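Local coordinates for protein leucine aminopeptidase (Fimbriiglobus ruber, PDB 7D1B) that probably cyclises N-terminal glutamine of peptides to pyroglutamate, as a zinc-binding glutaminyl cyclase of the M28 peptidase family, at residues Lys45-Asp50 / Val329-Ile334; Val58-Asp63 / Gln78-Lys83; Thr82-Gly87 / Glu165-Met170. All coordinates share one frame; numbering follows the deposited sequence. Where two conformers were deposited one is given.

Contact 1: residues Lys45-Asp50 / Val329-Ile334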
ATOM      1  N   LYS A  45     -15.382 -13.586  -8.422  1.00 14.53           N
ATOM      2  CA  LYS A  45     -14.809 -14.830  -7.923  1.00 13.87           C
ATOM      3  C   LYS A  45     -13.497 -14.540  -7.211  1.00 12.90           C
ATOM      4  O   LYS A  45     -12.884 -13.492  -7.397  1.00 13.74           O
ATOM      5  CB  LYS A  45     -14.545 -15.812  -9.068  1.00 14.39           C
ATOM      6  CG  LYS A  45     -13.602 -15.269 -10.152  1.00 14.12           C
ATOM      7  CD  LYS A  45     -13.459 -16.228 -11.325  1.00 15.99           C
ATOM      8  CE  LYS A  45     -12.702 -17.508 -10.937  1.00 16.18           C
ATOM      9  NZ  LYS A  45     -11.257 -17.238 -10.684  1.00 16.60           N
ATOM     10  N   THR A  46     -13.063 -15.491  -6.394  1.00 14.49           N
ATOM     11  CA  THR A  46     -11.688 -15.500  -5.916  1.00 14.30           C
ATOM     12  C   THR A  46     -10.767 -16.040  -7.007  1.00 14.35           C
ATOM     13  O   THR A  46     -11.216 -16.589  -8.015  1.00 15.72           O
ATOM     14  CB  THR A  46     -11.549 -16.356  -4.663  1.00 15.17           C
ATOM     15  OG1 THR A  46     -11.911 -17.699  -4.986  1.00 17.43           O
ATOM     16  CG2 THR A  46     -12.443 -15.815  -3.528  1.00 17.68           C
ATOM     17  N   PHE A  47      -9.474 -15.806  -6.834  1.00 13.56           N
ATOM     18  CA  PHE A  47      -8.442 -16.249  -7.761  1.00 13.60           C
ATOM     19  C   PHE A  47      -7.436 -17.117  -7.024  1.00 13.42           C
ATOM     20  O   PHE A  47      -7.344 -17.052  -5.791  1.00 14.27           O
ATOM     21  CB  PHE A  47      -7.772 -15.029  -8.421  1.00 13.62           C
ATOM     22  CG  PHE A  47      -8.605 -14.459  -9.517  1.00 12.92           C
ATOM     23  CD1 PHE A  47      -9.729 -13.698  -9.219  1.00 13.67           C
ATOM     24  CD2 PHE A  47      -8.310 -14.741 -10.836  1.00 14.27           C
ATOM     25  CE1 PHE A  47     -10.558 -13.234 -10.250  1.00 14.35           C
ATOM     26  CE2 PHE A  47      -9.115 -14.269 -11.861  1.00 15.07           C
ATOM     27  CZ  PHE A  47     -10.252 -13.532 -11.564  1.00 15.00           C
ATOM     28  N   PRO A  48      -6.663 -17.952  -7.747  1.00 13.82           N
ATOM     29  CA  PRO A  48      -5.760 -18.928  -7.091  1.00 14.02           C
ATOM     30  C   PRO A  48      -4.460 -18.272  -6.637  1.00 12.88           C
ATOM     31  O   PRO A  48      -3.361 -18.649  -7.047  1.00 13.37           O
ATOM     32  CB  PRO A  48      -5.562 -19.972  -8.194  1.00 15.67           C
ATOM     33  CG  PRO A  48      -5.633 -19.150  -9.463  1.00 17.34           C
ATOM     34  CD  PRO A  48      -6.763 -18.181  -9.204  1.00 15.56           C
ATOM     35  N   LEU A  49      -4.589 -17.274  -5.767  1.00 12.64           N
ATOM     36  CA  LEU A  49      -3.424 -16.592  -5.236  1.00 12.65           C
ATOM     37  C   LEU A  49      -2.579 -17.579  -4.447  1.00 12.72           C
ATOM     38  O   LEU A  49      -3.101 -18.436  -3.730  1.00 14.26           O
ATOM     39  CB  LEU A  49      -3.880 -15.433  -4.342  1.00 13.80           C
ATOM     40  CG  LEU A  49      -4.900 -14.439  -4.927  1.00 17.92           C
ATOM     41  CD1 LEU A  49      -5.039 -13.255  -3.970  1.00 19.71           C
ATOM     42  CD2 LEU A  49      -4.600 -13.955  -6.318  1.00 18.90           C
ATOM     43  N   ASP A  50      -1.264 -17.470  -4.593  1.00 13.11           N
ATOM     44  CA  ASP A  50      -0.359 -18.450  -4.023  1.00 13.25           C
ATOM     45  C   ASP A  50       0.235 -17.885  -2.737  1.00 12.91           C
ATOM     46  O   ASP A  50       1.040 -16.942  -2.794  1.00 13.57           O
ATOM     47  CB  ASP A  50       0.723 -18.757  -5.054  1.00 15.30           C
ATOM     48  CG  ASP A  50       1.686 -19.829  -4.605  1.00 16.76           C
ATOM     49  OD1 ASP A  50       1.938 -19.972  -3.401  1.00 17.36           O
ATOM     50  OD2 ASP A  50       2.221 -20.512  -5.491  1.00 20.09           O
ATOM     51  N   VAL A 329     -10.006 -10.026  -1.424  1.00 10.96           N
ATOM     52  CA  VAL A 329     -10.924  -8.914  -1.183  1.00 11.07           C
ATOM     53  C   VAL A 329     -10.709  -7.811  -2.206  1.00 10.43           C
ATOM     54  O   VAL A 329     -11.666  -7.272  -2.769  1.00 10.94           O
ATOM     55  CB  VAL A 329     -10.794  -8.417   0.269  1.00 12.11           C
ATOM     56  CG1 VAL A 329     -11.581  -7.126   0.469  1.00 12.59           C
ATOM     57  CG2 VAL A 329     -11.271  -9.504   1.216  1.00 12.76           C
ATOM     58  N   LEU A 330      -9.445  -7.469  -2.474  1.00 10.63           N
ATOM     59  CA  LEU A 330      -9.167  -6.441  -3.486  1.00 11.16           C
ATOM     60  C   LEU A 330      -9.694  -6.857  -4.852  1.00 10.89           C
ATOM     61  O   LEU A 330     -10.311  -6.050  -5.558  1.00 11.25           O
ATOM     62  CB  LEU A 330      -7.665  -6.197  -3.583  1.00 11.64           C
ATOM     63  CG  LEU A 330      -7.012  -5.556  -2.367  1.00 12.69           C
ATOM     64  CD1 LEU A 330      -5.500  -5.623  -2.503  1.00 14.25           C
ATOM     65  CD2 LEU A 330      -7.477  -4.111  -2.227  1.00 14.96           C
ATOM     66  N   LEU A 331      -9.463  -8.120  -5.248  1.00 10.88           N
ATOM     67  CA  LEU A 331      -9.939  -8.552  -6.561  1.00 11.04           C
ATOM     68  C   LEU A 331     -11.462  -8.581  -6.615  1.00 10.49           C
ATOM     69  O   LEU A 331     -12.056  -8.272  -7.661  1.00 11.68           O
ATOM     70  CB  LEU A 331      -9.358  -9.917  -6.919  1.00 11.76           C
ATOM     71  CG  LEU A 331      -7.854  -9.926  -7.175  1.00 12.38           C
ATOM     72  CD1 LEU A 331      -7.408 -11.343  -7.483  1.00 13.78           C
ATOM     73  CD2 LEU A 331      -7.486  -8.966  -8.306  1.00 14.18           C
ATOM     74  N   GLY A 332     -12.123  -8.927  -5.503  1.00 10.86           N
ATOM     75  CA  GLY A 332     -13.581  -8.897  -5.511  1.00 11.36           C
ATOM     76  C   GLY A 332     -14.115  -7.486  -5.642  1.00 10.76           C
ATOM     77  O   GLY A 332     -15.042  -7.228  -6.416  1.00 12.08           O
ATOM     78  N   TRP A 333     -13.517  -6.554  -4.902  1.00 11.19           N
ATOM     79  CA  TRP A 333     -13.853  -5.138  -5.008  1.00 11.78           C
ATOM     80  C   TRP A 333     -13.725  -4.653  -6.450  1.00 11.25           C
ATOM     81  O   TRP A 333     -14.618  -3.975  -6.978  1.00 12.31           O
ATOM     82  CB  TRP A 333     -12.930  -4.362  -4.062  1.00 11.82           C
ATOM     83  CG  TRP A 333     -12.991  -2.862  -4.179  1.00 11.83           C
ATOM     84  CD1 TRP A 333     -14.088  -2.056  -4.027  1.00 12.70           C
ATOM     85  CD2 TRP A 333     -11.881  -1.992  -4.428  1.00 11.84           C
ATOM     86  NE1 TRP A 333     -13.727  -0.730  -4.184  1.00 13.85           N
ATOM     87  CE2 TRP A 333     -12.375  -0.668  -4.426  1.00 12.83           C
ATOM     88  CE3 TRP A 333     -10.514  -2.209  -4.680  1.00 12.51           C
ATOM     89  CZ2 TRP A 333     -11.544   0.439  -4.626  1.00 13.36           C
ATOM     90  CZ3 TRP A 333      -9.687  -1.106  -4.884  1.00 12.97           C
ATOM     91  CH2 TRP A 333     -10.208   0.203  -4.862  1.00 13.58           C
ATOM     92  N   ILE A 334     -12.629  -5.021  -7.111  1.00 11.25           N
ATOM     93  CA  ILE A 334     -12.435  -4.645  -8.512  1.00 11.92           C
ATOM     94  C   ILE A 334     -13.557  -5.204  -9.383  1.00 11.09           C
ATOM     95  O   ILE A 334     -14.146  -4.488 -10.204  1.00 12.57           O
ATOM     96  CB  ILE A 334     -11.047  -5.094  -8.991  1.00 11.94           C
ATOM     97  CG1 ILE A 334      -9.973  -4.221  -8.349  1.00 12.73           C
ATOM     98  CG2 ILE A 334     -10.943  -5.069 -10.512  1.00 13.54           C
ATOM     99  CD1 ILE A 334      -8.576  -4.878  -8.316  1.00 12.99           C
TER

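Contact 2: residues Val58-Asp63 / Gln78-Lys83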
ATOM      1  N   VAL A  58       7.799 -11.105  -0.242  1.00 12.93           N
ATOM      2  CA  VAL A  58       8.229 -10.311   0.918  1.00 13.11           C
ATOM      3  C   VAL A  58       9.701 -10.575   1.218  1.00 13.21           C
ATOM      4  O   VAL A  58      10.491  -9.646   1.440  1.00 14.13           O
ATOM      5  CB  VAL A  58       7.368 -10.585   2.164  1.00 13.53           C
ATOM      6  CG1 VAL A  58       7.906  -9.767   3.339  1.00 15.72           C
ATOM      7  CG2 VAL A  58       5.911 -10.250   1.906  1.00 14.46           C
ATOM      8  N   GLN A  59      10.076 -11.857   1.274  1.00 14.01           N
ATOM      9  CA  GLN A  59      11.460 -12.209   1.575  1.00 14.73           C
ATOM     10  C   GLN A  59      12.409 -11.623   0.537  1.00 14.84           C
ATOM     11  O   GLN A  59      13.491 -11.138   0.879  1.00 15.51           O
ATOM     12  CB  GLN A  59      11.598 -13.727   1.625  1.00 16.52           C
ATOM     13  CG  GLN A  59      12.978 -14.188   2.071  1.00 19.79           C
ATOM     14  CD  GLN A  59      13.202 -13.923   3.545  1.00 22.43           C
ATOM     15  OE1 GLN A  59      12.440 -14.405   4.388  1.00 23.51           O
ATOM     16  NE2 GLN A  59      14.232 -13.145   3.866  1.00 24.55           N
ATOM     17  N   GLN A  60      12.032 -11.672  -0.739  1.00 14.98           N
ATOM     18  CA  GLN A  60      12.903 -11.158  -1.793  1.00 15.41           C
ATOM     19  C   GLN A  60      13.156  -9.666  -1.622  1.00 15.14           C
ATOM     20  O   GLN A  60      14.303  -9.182  -1.719  1.00 16.17           O
ATOM     21  CB  GLN A  60      12.261 -11.436  -3.151  1.00 17.37           C
ATOM     22  CG  GLN A  60      13.062 -10.887  -4.308  1.00 20.27           C
ATOM     23  CD  GLN A  60      12.428 -11.128  -5.667  1.00 21.89           C
ATOM     24  OE1 GLN A  60      11.363 -11.750  -5.781  1.00 25.16           O
ATOM     25  NE2 GLN A  60      13.087 -10.635  -6.714  1.00 24.49           N
ATOM     26  N   LEU A  61      12.078  -8.910  -1.362  1.00 13.79           N
ATOM     27  CA  LEU A  61      12.239  -7.471  -1.181  1.00 14.45           C
ATOM     28  C   LEU A  61      13.062  -7.172   0.064  1.00 13.64           C
ATOM     29  O   LEU A  61      13.955  -6.318   0.036  1.00 14.87           O
ATOM     30  CB  LEU A  61      10.874  -6.778  -1.146  1.00 14.01           C
ATOM     31  CG  LEU A  61      10.080  -6.843  -2.455  1.00 14.13           C
ATOM     32  CD1 LEU A  61       8.715  -6.225  -2.266  1.00 15.57           C
ATOM     33  CD2 LEU A  61      10.817  -6.140  -3.590  1.00 16.98           C
ATOM     34  N   CYS A  62      12.812  -7.889   1.161  1.00 14.00           N
ATOM     35  CA  CYS A  62      13.616  -7.670   2.358  1.00 14.94           C
ATOM     36  C   CYS A  62      15.071  -8.065   2.149  1.00 14.66           C
ATOM     37  O   CYS A  62      15.959  -7.453   2.745  1.00 15.98           O
ATOM     38  CB  CYS A  62      13.024  -8.401   3.561  1.00 14.70           C
ATOM     39  SG  CYS A  62      11.470  -7.712   4.151  1.00 15.20           S
ATOM     40  N   ASP A  63      15.336  -9.056   1.298  1.00 15.61           N
ATOM     41  CA  ASP A  63      16.696  -9.499   1.032  1.00 16.89           C
ATOM     42  C   ASP A  63      17.496  -8.471   0.250  1.00 16.80           C
ATOM     43  O   ASP A  63      18.721  -8.591   0.186  1.00 18.95           O
ATOM     44  CB  ASP A  63      16.678 -10.832   0.280  1.00 19.73           C
ATOM     45  CG  ASP A  63      16.371 -12.015   1.182  1.00 23.45           C
ATOM     46  OD1 ASP A  63      16.357 -11.866   2.419  1.00 26.04           O
ATOM     47  OD2 ASP A  63      16.143 -13.111   0.641  1.00 27.14           O
ATOM     48  N   GLN A  78      13.138  -0.772  -7.246  1.00 14.45           N
ATOM     49  CA  GLN A  78      12.420  -0.252  -8.409  1.00 14.11           C
ATOM     50  C   GLN A  78      12.662  -1.111  -9.644  1.00 14.47           C
ATOM     51  O   GLN A  78      11.729  -1.387 -10.413  1.00 15.50           O
ATOM     52  CB  GLN A  78      12.826   1.194  -8.676  1.00 15.23           C
ATOM     53  CG  GLN A  78      12.316   2.142  -7.609  1.00 14.69           C
ATOM     54  CD  GLN A  78      13.065   3.457  -7.605  1.00 15.71           C
ATOM     55  OE1 GLN A  78      13.971   3.667  -8.411  1.00 18.76           O
ATOM     56  NE2 GLN A  78      12.690   4.355  -6.716  1.00 15.76           N
ATOM     57  N   GLU A  79      13.905  -1.570  -9.831  1.00 15.78           N
ATOM     58  CA  GLU A  79      14.210  -2.424 -10.980  1.00 17.08           C
ATOM     59  C   GLU A  79      13.479  -3.759 -10.877  1.00 16.04           C
ATOM     60  O   GLU A  79      12.888  -4.240 -11.858  1.00 16.74           O
ATOM     61  CB  GLU A  79      15.714  -2.648 -11.076  1.00 19.68           C
ATOM     62  CG  GLU A  79      16.476  -1.358 -11.372  0.54 22.09           C
ATOM     63  CD  GLU A  79      17.992  -1.451 -11.205  0.54 26.48           C
ATOM     64  OE1 GLU A  79      18.493  -2.446 -10.637  0.54 28.20           O
ATOM     65  OE2 GLU A  79      18.682  -0.503 -11.640  0.54 27.62           O
ATOM     66  N   VAL A  80      13.530  -4.382  -9.695  1.00 15.79           N
ATOM     67  CA  VAL A  80      12.862  -5.667  -9.484  1.00 15.79           C
ATOM     68  C   VAL A  80      11.373  -5.541  -9.781  1.00 14.58           C
ATOM     69  O   VAL A  80      10.784  -6.358 -10.506  1.00 15.11           O
ATOM     70  CB  VAL A  80      13.113  -6.157  -8.046  1.00 16.84           C
ATOM     71  CG1 VAL A  80      12.200  -7.326  -7.709  1.00 18.91           C
ATOM     72  CG2 VAL A  80      14.583  -6.524  -7.840  1.00 19.44           C
ATOM     73  N   LEU A  81      10.736  -4.524  -9.198  1.00 14.24           N
ATOM     74  CA  LEU A  81       9.297  -4.360  -9.363  1.00 13.30           C
ATOM     75  C   LEU A  81       8.931  -4.031 -10.800  1.00 13.48           C
ATOM     76  O   LEU A  81       7.942  -4.561 -11.328  1.00 14.49           O
ATOM     77  CB  LEU A  81       8.779  -3.276  -8.421  1.00 13.82           C
ATOM     78  CG  LEU A  81       8.834  -3.674  -6.941  1.00 14.51           C
ATOM     79  CD1 LEU A  81       8.618  -2.467  -6.064  1.00 15.98           C
ATOM     80  CD2 LEU A  81       7.807  -4.744  -6.599  1.00 15.93           C
ATOM     81  N   THR A  82       9.698  -3.146 -11.446  1.00 14.39           N
ATOM     82  CA  THR A  82       9.384  -2.770 -12.818  1.00 14.89           C
ATOM     83  C   THR A  82       9.442  -3.981 -13.730  1.00 14.73           C
ATOM     84  O   THR A  82       8.516  -4.218 -14.518  1.00 15.74           O
ATOM     85  CB  THR A  82      10.343  -1.671 -13.299  1.00 16.08           C
ATOM     86  OG1 THR A  82      10.157  -0.501 -12.491  1.00 16.67           O
ATOM     87  CG2 THR A  82      10.106  -1.328 -14.773  1.00 17.99           C
ATOM     88  N   LYS A  83      10.516  -4.771 -13.620  1.00 15.58           N
ATOM     89  CA  LYS A  83      10.651  -5.956 -14.464  1.00 15.64           C
ATOM     90  C   LYS A  83       9.539  -6.959 -14.189  1.00 14.75           C
ATOM     91  O   LYS A  83       8.974  -7.552 -15.120  1.00 15.32           O
ATOM     92  CB  LYS A  83      12.017  -6.594 -14.231  1.00 18.28           C
ATOM     93  CG  LYS A  83      12.267  -7.852 -15.035  0.50 21.59           C
ATOM     94  CD  LYS A  83      13.621  -8.463 -14.709  0.50 24.76           C
ATOM     95  CE  LYS A  83      13.891  -9.700 -15.554  0.50 27.84           C
ATOM     96  NZ  LYS A  83      15.245 -10.259 -15.290  0.50 29.99           N
TER

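Contact 3: residues Thr82-Gly87 / Glu165-Met170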
ATOM      1  N   THR A  82       9.698  -3.146 -11.446  1.00 14.39           N
ATOM      2  CA  THR A  82       9.384  -2.770 -12.818  1.00 14.89           C
ATOM      3  C   THR A  82       9.442  -3.981 -13.730  1.00 14.73           C
ATOM      4  O   THR A  82       8.516  -4.218 -14.518  1.00 15.74           O
ATOM      5  CB  THR A  82      10.343  -1.671 -13.299  1.00 16.08           C
ATOM      6  OG1 THR A  82      10.157  -0.501 -12.491  1.00 16.67           O
ATOM      7  CG2 THR A  82      10.106  -1.328 -14.773  1.00 17.99           C
ATOM      8  N   LYS A  83      10.516  -4.771 -13.620  1.00 15.58           N
ATOM      9  CA  LYS A  83      10.651  -5.956 -14.464  1.00 15.64           C
ATOM     10  C   LYS A  83       9.539  -6.959 -14.189  1.00 14.75           C
ATOM     11  O   LYS A  83       8.974  -7.552 -15.120  1.00 15.32           O
ATOM     12  CB  LYS A  83      12.017  -6.594 -14.231  1.00 18.28           C
ATOM     13  CG  LYS A  83      12.267  -7.852 -15.035  0.50 21.59           C
ATOM     14  CD  LYS A  83      13.621  -8.463 -14.709  0.50 24.76           C
ATOM     15  CE  LYS A  83      13.891  -9.700 -15.554  0.50 27.84           C
ATOM     16  NZ  LYS A  83      15.245 -10.259 -15.290  0.50 29.99           N
ATOM     17  N   HIS A  84       9.177  -7.133 -12.917  1.00 14.49           N
ATOM     18  CA  HIS A  84       8.136  -8.092 -12.573  1.00 13.86           C
ATOM     19  C   HIS A  84       6.794  -7.681 -13.177  1.00 12.99           C
ATOM     20  O   HIS A  84       6.098  -8.483 -13.839  1.00 13.81           O
ATOM     21  CB  HIS A  84       8.036  -8.149 -11.054  1.00 14.37           C
ATOM     22  CG  HIS A  84       7.024  -9.128 -10.572  1.00 13.88           C
ATOM     23  ND1 HIS A  84       7.264 -10.487 -10.546  1.00 15.11           N
ATOM     24  CD2 HIS A  84       5.755  -8.952 -10.134  1.00 13.85           C
ATOM     25  CE1 HIS A  84       6.185 -11.100 -10.091  1.00 14.51           C
ATOM     26  NE2 HIS A  84       5.256 -10.195  -9.836  1.00 13.92           N
ATOM     27  N   PHE A  85       6.406  -6.427 -12.948  1.00 13.05           N
ATOM     28  CA  PHE A  85       5.112  -5.960 -13.428  1.00 13.08           C
ATOM     29  C   PHE A  85       5.053  -5.950 -14.950  1.00 13.13           C
ATOM     30  O   PHE A  85       4.054  -6.375 -15.544  1.00 14.13           O
ATOM     31  CB  PHE A  85       4.799  -4.573 -12.865  1.00 13.71           C
ATOM     32  CG  PHE A  85       4.548  -4.532 -11.370  1.00 13.08           C
ATOM     33  CD1 PHE A  85       3.756  -5.493 -10.743  1.00 13.25           C
ATOM     34  CD2 PHE A  85       5.102  -3.517 -10.596  1.00 14.44           C
ATOM     35  CE1 PHE A  85       3.506  -5.422  -9.374  1.00 13.69           C
ATOM     36  CE2 PHE A  85       4.857  -3.458  -9.235  1.00 14.76           C
ATOM     37  CZ  PHE A  85       4.063  -4.405  -8.635  1.00 13.96           C
ATOM     38  N   GLU A  86       6.108  -5.460 -15.607  1.00 14.27           N
ATOM     39  CA  GLU A  86       6.109  -5.442 -17.068  1.00 14.89           C
ATOM     40  C   GLU A  86       6.053  -6.850 -17.632  1.00 13.98           C
ATOM     41  O   GLU A  86       5.373  -7.098 -18.640  1.00 15.21           O
ATOM     42  CB  GLU A  86       7.351  -4.718 -17.587  1.00 16.20           C
ATOM     43  CG  GLU A  86       7.288  -3.204 -17.400  1.00 17.17           C
ATOM     44  CD  GLU A  86       8.511  -2.476 -17.921  1.00 19.69           C
ATOM     45  OE1 GLU A  86       9.577  -3.101 -18.110  1.00 22.18           O
ATOM     46  OE2 GLU A  86       8.392  -1.264 -18.153  1.00 20.81           O
ATOM     47  N   GLY A  87       6.742  -7.794 -16.987  1.00 14.28           N
ATOM     48  CA  GLY A  87       6.744  -9.151 -17.483  1.00 14.90           C
ATOM     49  C   GLY A  87       5.398  -9.821 -17.374  1.00 13.55           C
ATOM     50  O   GLY A  87       5.180 -10.852 -18.012  1.00 15.26           O
ATOM     51  N   GLU A 165       2.299 -10.568  -6.194  1.00 11.10           N
ATOM     52  CA  GLU A 165       1.474 -11.767  -6.336  1.00 11.22           C
ATOM     53  C   GLU A 165       0.274 -11.503  -7.243  1.00 11.34           C
ATOM     54  O   GLU A 165      -0.009 -12.278  -8.163  1.00 11.52           O
ATOM     55  CB  GLU A 165       1.031 -12.302  -4.974  1.00 11.71           C
ATOM     56  CG  GLU A 165       0.025 -13.457  -5.087  1.00 12.46           C
ATOM     57  CD  GLU A 165       0.562 -14.669  -5.842  1.00 12.66           C
ATOM     58  OE1 GLU A 165       1.797 -14.830  -5.887  1.00 13.59           O
ATOM     59  OE2 GLU A 165      -0.271 -15.463  -6.366  1.00 12.79           O
ATOM     60  N   LEU A 166      -0.451 -10.411  -6.989  1.00 11.08           N
ATOM     61  CA  LEU A 166      -1.639 -10.100  -7.774  1.00 11.19           C
ATOM     62  C   LEU A 166      -1.310  -9.969  -9.248  1.00 11.10           C
ATOM     63  O   LEU A 166      -2.136 -10.317 -10.105  1.00 11.43           O
ATOM     64  CB  LEU A 166      -2.284  -8.800  -7.276  1.00 12.02           C
ATOM     65  CG  LEU A 166      -2.994  -8.867  -5.927  1.00 11.81           C
ATOM     66  CD1 LEU A 166      -3.421  -7.472  -5.505  1.00 14.50           C
ATOM     67  CD2 LEU A 166      -4.185  -9.798  -5.986  1.00 14.68           C
ATOM     68  N   ALA A 167      -0.119  -9.463  -9.571  1.00 11.38           N
ATOM     69  CA  ALA A 167       0.253  -9.281 -10.966  1.00 11.17           C
ATOM     70  C   ALA A 167       0.204 -10.574 -11.771  1.00 11.25           C
ATOM     71  O   ALA A 167       0.015 -10.514 -12.981  1.00 12.69           O
ATOM     72  CB  ALA A 167       1.647  -8.664 -11.045  1.00 13.08           C
ATOM     73  N   HIS A 168       0.409 -11.742 -11.141  1.00 11.69           N
ATOM     74  CA  HIS A 168       0.291 -13.000 -11.877  1.00 12.11           C
ATOM     75  C   HIS A 168      -1.114 -13.222 -12.420  1.00 11.89           C
ATOM     76  O   HIS A 168      -1.279 -13.965 -13.398  1.00 13.24           O
ATOM     77  CB  HIS A 168       0.682 -14.183 -11.001  1.00 13.09           C
ATOM     78  CG  HIS A 168       2.142 -14.241 -10.701  1.00 12.76           C
ATOM     79  ND1 HIS A 168       3.059 -14.760 -11.588  1.00 13.85           N
ATOM     80  CD2 HIS A 168       2.851 -13.837  -9.616  1.00 13.69           C
ATOM     81  CE1 HIS A 168       4.269 -14.682 -11.058  1.00 14.67           C
ATOM     82  NE2 HIS A 168       4.171 -14.124  -9.867  1.00 14.49           N
ATOM     83  N   HIS A 169      -2.119 -12.601 -11.796  1.00 11.75           N
ATOM     84  CA  HIS A 169      -3.518 -12.885 -12.072  1.00 11.89           C
ATOM     85  C   HIS A 169      -4.208 -11.783 -12.846  1.00 11.41           C
ATOM     86  O   HIS A 169      -5.244 -12.054 -13.454  1.00 11.72           O
ATOM     87  CB  HIS A 169      -4.262 -13.093 -10.747  1.00 11.91           C
ATOM     88  CG  HIS A 169      -3.560 -14.055  -9.849  1.00 12.16           C
ATOM     89  ND1 HIS A 169      -3.775 -15.419  -9.892  1.00 13.45           N
ATOM     90  CD2 HIS A 169      -2.586 -13.848  -8.931  1.00 12.65           C
ATOM     91  CE1 HIS A 169      -2.968 -16.004  -9.020  1.00 13.12           C
ATOM     92  NE2 HIS A 169      -2.228 -15.072  -8.433  1.00 12.98           N
ATOM     93  N   MET A 170      -3.667 -10.554 -12.849  1.00 11.36           N
ATOM     94  CA  MET A 170      -4.446  -9.393 -13.284  1.00 11.23           C
ATOM     95  C   MET A 170      -4.949  -9.511 -14.718  1.00 10.81           C
ATOM     96  O   MET A 170      -6.088  -9.121 -14.988  1.00 11.54           O
ATOM     97  CB  MET A 170      -3.658  -8.098 -13.110  1.00 11.83           C
ATOM     98  CG  MET A 170      -3.473  -7.665 -11.673  1.00 12.06           C
ATOM     99  SD  MET A 170      -5.007  -7.439 -10.733  1.00 13.18           S
ATOM    100  CE  MET A 170      -5.633  -5.969 -11.535  1.00 16.52           C
TER

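Contact 1: residues Lys45-Asp50 / Val329-Ile334
One methyl group of L331 carries this contact from the helix side. L331 CD1 reaches the ring of F47 at CD1, 3.7 Å away. L331 CD1 also lies 3.8 Å from F47 CB, so it meets the base of the aromatic side chain as well as its rim. The methyl comes to the ring obliquely, and the two side chains cross at about a right angle. L49 adds a looser touch, its CD2 lying 4.0 Å from L331 CD1. In F47, CB already points toward the helix, and CG set beside the backbone N (chi1 -79°) brings CD1 to the same methyl. K45 folds its end over the F47 ring, NZ 3.7 Å above the centre of the ring plane. K45 NZ donates to T46 O at 2.7 Å, in the carbonyl plane. Further out, N328 OD1 binds F47 N and Q335 NE2 binds K45 O. Both residues belong to helix 320-336. P48 centres an inverse gamma turn, and D50 then N-caps helix 51-63 through R53 N. L166 of helix 153-167 packs on both L49 and L331. Between the two segments themselves the side chains meet through carbon alone. Such an apolar touch is non-directional, and it is the polar side chains of N328 and Q335 that tie the loop backbone to helix 320-336.

Contact 2: residues Val58-Asp63 / Gln78-Lys83
The Q60 side chain runs at a slant to that of V80, its amide end meeting a methyl. Q60 NE2 lies 3.6 Å from V80 CG1, a van der Waals touch of a polar group on an apolar one. The glutamine gets there by stretching out: CG is anti to the backbone N (chi1 178°) and the chain stays extended beyond it. V80 points its CB toward helix 51-63 and turns CG1 to the glutamine. Beside this pair, L61 and L81 bring only their ends together, with L61 CD2 4.5 Å from L81 CD2. The backbones stand well apart, 8.5 Å between L61 CA and V80 CA. Helices 51-63 and 72-87 are the first two modelled helices of this alpha/beta fold with its mixed central sheet. The leucines are buried where the two helices meet the rest of it: L61 packs on T157 and A160 of helix 153-167, and L81 on M164 of that helix and L113 of strand 108-117. On helix 51-63, Q59 NE2 donates to D63 OD1 at 2.9 Å, from above the carboxylate plane. On helix 72-87, Q78 O accepts from T82 N and from T82 OG1, which approach opposite faces of its carbonyl plane.

Contact 3: residues Thr82-Gly87 / Glu165-Met170
E165 OE2 is gripped by two donors, H169 NE2 and the backbone N of D50. The histidine bond is 2.9 Å and nearly straight, 176° at the hydrogen between H169 NE2 and E165 OE2. The bond from D50 N and the salt bridge from R53 to E165 OE1 tie helix 153-167 to the start of helix 51-63, while the H169 bond lies within segment 165-170. The contact joins the late part of helix 72-87 to the end region of helix 153-167 in the alpha/beta fold. The backbones come closest at F85 and A167, 6.4 Å between F85 CA and A167 CA, consistent with the small alanine side chain there. H84 and H168 form an offset edge-to-face pair. The edge of H84 is turned toward the face of H168, with the planes at 74° and the centroids 5.3 Å apart. At the nearest point H84 CE1 is 3.6 Å from H168 NE2. H84 CG stands anti to its main-chain nitrogen (chi1 -178°), which carries the imidazole across to helix 153-167. There its NE2 hydrogen bonds to M164 O, while H168 NE2 bonds to Y57 OH. Y57 also meets the H84 ring edge-to-face. With an alanine in place of H84, M164 O would probably be left without this side-chain donor, and a gap would open beside the rings of H168 and Y57. F85, next along the helix, packs on A115 and F181 of the sheet. Its ring edge also receives A167 CB, which lies in the ring plane, 3.8 Å from F85 CD1.

In the fold
Contact 1 closes the longest loop of chain, and contacts 2 and 3 are nested within it. Contacts 2 and 3 share T82 and K83 on helix 72-87, with centres 12 Å apart. Through contact 2 that helix meets helix 51-63, and through contact 3 the end region of helix 153-167. Contacts 1 and 3 touch directly: L49 CD2 packs 3.3 Å from H169 CD2. Contacts 1 and 2 do not meet, their nearest atoms being about 9 Å apart. The zinc ion is bound by D155, E188 and H309. Contacts 1 and 3 lie away from that site. In contact 2 the L61 side chain is about 11 Å from that of D155, which lies on helix 153-167.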